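Local coordinates for protein butyrophilin subfamily 1 member A1 (Bos taurus, PDB 4HH8) that may act in milk-fat droplet secretion as a membrane receptor of the immunoglobulin superfamily and probably restrains T-cell proliferation and cytokine secretion, at residues P21-A26 and H124-A129. The protein carries 1 engineered substitution. Numbering follows the deposited sequence.
Unlike the reference sequence in segment 21-26: Pro21 (reference Gln).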
# COMPACT_ATOMS: atom_id res chain seq x y z
N PRO A 21 0.04 -10.12 -13.56
CA PRO A 21 0.34 -11.35 -12.78
C PRO A 21 0.17 -11.12 -11.28
O PRO A 21 -0.37 -11.98 -10.56
CB PRO A 21 1.83 -11.60 -13.06
CG PRO A 21 2.14 -10.86 -14.33
CD PRO A 21 1.14 -9.75 -14.47
N GLU A 22 0.63 -9.95 -10.82
CA GLU A 22 0.63 -9.64 -9.40
C GLU A 22 0.05 -8.27 -8.99
O GLU A 22 -0.23 -7.44 -9.84
CB GLU A 22 2.02 -9.87 -8.86
CG GLU A 22 2.04 -11.15 -8.06
CD GLU A 22 3.17 -12.09 -8.42
OE1 GLU A 22 4.36 -11.68 -8.36
OE2 GLU A 22 2.85 -13.27 -8.72
N PRO A 23 -0.17 -8.05 -7.67
CA PRO A 23 -0.61 -6.72 -7.20
C PRO A 23 0.34 -5.63 -7.66
O PRO A 23 1.53 -5.90 -7.83
CB PRO A 23 -0.52 -6.86 -5.67
CG PRO A 23 -0.79 -8.34 -5.42
CD PRO A 23 -0.12 -9.04 -6.57
N ILE A 24 -0.19 -4.43 -7.91
CA ILE A 24 0.66 -3.26 -8.14
C ILE A 24 0.99 -2.65 -6.81
O ILE A 24 0.09 -2.40 -5.99
CB ILE A 24 -0.00 -2.17 -9.03
CG1 ILE A 24 -0.53 -2.77 -10.34
CG2 ILE A 24 1.02 -1.01 -9.32
CD1 ILE A 24 0.54 -3.38 -11.23
N LEU A 25 2.27 -2.37 -6.60
CA LEU A 25 2.72 -1.80 -5.33
C LEU A 25 2.87 -0.31 -5.51
O LEU A 25 3.56 0.12 -6.43
CB LEU A 25 4.06 -2.41 -4.96
CG LEU A 25 4.62 -2.26 -3.54
CD1 LEU A 25 3.52 -2.34 -2.50
CD2 LEU A 25 5.71 -3.31 -3.27
N ALA A 26 2.25 0.48 -4.64
CA ALA A 26 2.28 1.94 -4.75
C ALA A 26 2.54 2.64 -3.39
O ALA A 26 1.86 2.37 -2.41
CB ALA A 26 0.98 2.42 -5.33
N HIS A 124 -4.99 -5.46 -8.60
CA HIS A 124 -4.96 -5.22 -7.18
C HIS A 124 -3.98 -4.11 -7.00
O HIS A 124 -2.87 -4.20 -7.49
CB HIS A 124 -4.53 -6.46 -6.38
CG HIS A 124 -5.48 -7.61 -6.50
ND1 HIS A 124 -6.69 -7.68 -5.82
CD2 HIS A 124 -5.40 -8.76 -7.23
CE1 HIS A 124 -7.30 -8.81 -6.12
NE2 HIS A 124 -6.54 -9.48 -6.98
N LEU A 125 -4.41 -3.01 -6.37
CA LEU A 125 -3.48 -1.99 -5.91
C LEU A 125 -3.11 -2.24 -4.46
O LEU A 125 -3.97 -2.39 -3.61
CB LEU A 125 -4.10 -0.60 -6.06
CG LEU A 125 -3.11 0.50 -5.66
CD1 LEU A 125 -1.84 0.42 -6.51
CD2 LEU A 125 -3.76 1.85 -5.77
N LYS A 126 -1.83 -2.33 -4.17
CA LYS A 126 -1.38 -2.47 -2.78
C LYS A 126 -0.64 -1.22 -2.40
O LYS A 126 0.40 -0.98 -2.94
CB LYS A 126 -0.41 -3.65 -2.62
CG LYS A 126 -1.06 -5.04 -2.68
CD LYS A 126 -1.85 -5.34 -1.45
CE LYS A 126 -2.14 -6.79 -1.36
NZ LYS A 126 -2.89 -6.98 -0.12
N VAL A 127 -1.14 -0.48 -1.41
CA VAL A 127 -0.52 0.78 -1.03
C VAL A 127 0.34 0.57 0.20
O VAL A 127 -0.02 -0.23 1.06
CB VAL A 127 -1.56 1.91 -0.75
CG1 VAL A 127 -0.83 3.15 -0.34
CG2 VAL A 127 -2.48 2.13 -1.98
N ALA A 128 1.45 1.29 0.26
CA ALA A 128 2.36 1.18 1.37
C ALA A 128 2.89 2.56 1.78
O ALA A 128 3.03 3.46 0.95
CB ALA A 128 3.53 0.27 1.00
N ALA A 129 3.13 2.74 3.06
CA ALA A 129 3.87 3.92 3.51
C ALA A 129 4.85 3.43 4.50
O ALA A 129 4.56 2.54 5.30
CB ALA A 129 2.95 4.92 4.15
O HOH W 1 -2.90 -7.11 -9.71
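The flat groups of this contact are peptide units, joined by N-H···O=C bonds, while side chains lie over the two faces of the sheet they form: Leu25 and Lys126 on one, Ile24, Ala26, Leu125 and Val127 on the other. The pairing is the parallel A′-G ladder of an immunoglobulin V-set domain, in which the A strand has crossed over: residues 16-18 pair with 32-39 in the opposing sheet, whereas 24-27 flank the last strand, 117-128. Four bonds follow in sequence. Ile24 N gives to His124 O (2.7 Å), and Lys126 N reaches Ile24 O at 2.6 Å, almost straight at 172°; both run nearly along the C=O axis. Ala26 N and Lys126 O, 2.9 Å apart, make the third, lying in the carbonyl plane, as does the last, from Ala128 N to Ala26 O. Before the ladder begins, a water links the two segments, donating to Glu22 O and accepting from His124 N. On the inner face, Leu125, with CG anti to its backbone N (chi1 -176°), swings CD1 across to Ala26 CB at 3.7 Å; Ala32 of strand 32-39 also meets both residues. On the outer face, Leu25 crosses Lys126 obliquely, its CD1 3.4 Å from Lys126 O, and also touches Leu210 of the second domain. Lys126, its CG anti to the carbonyl carbon (chi1 -74°), lays that atom against Pro23 CB at 3.5 Å.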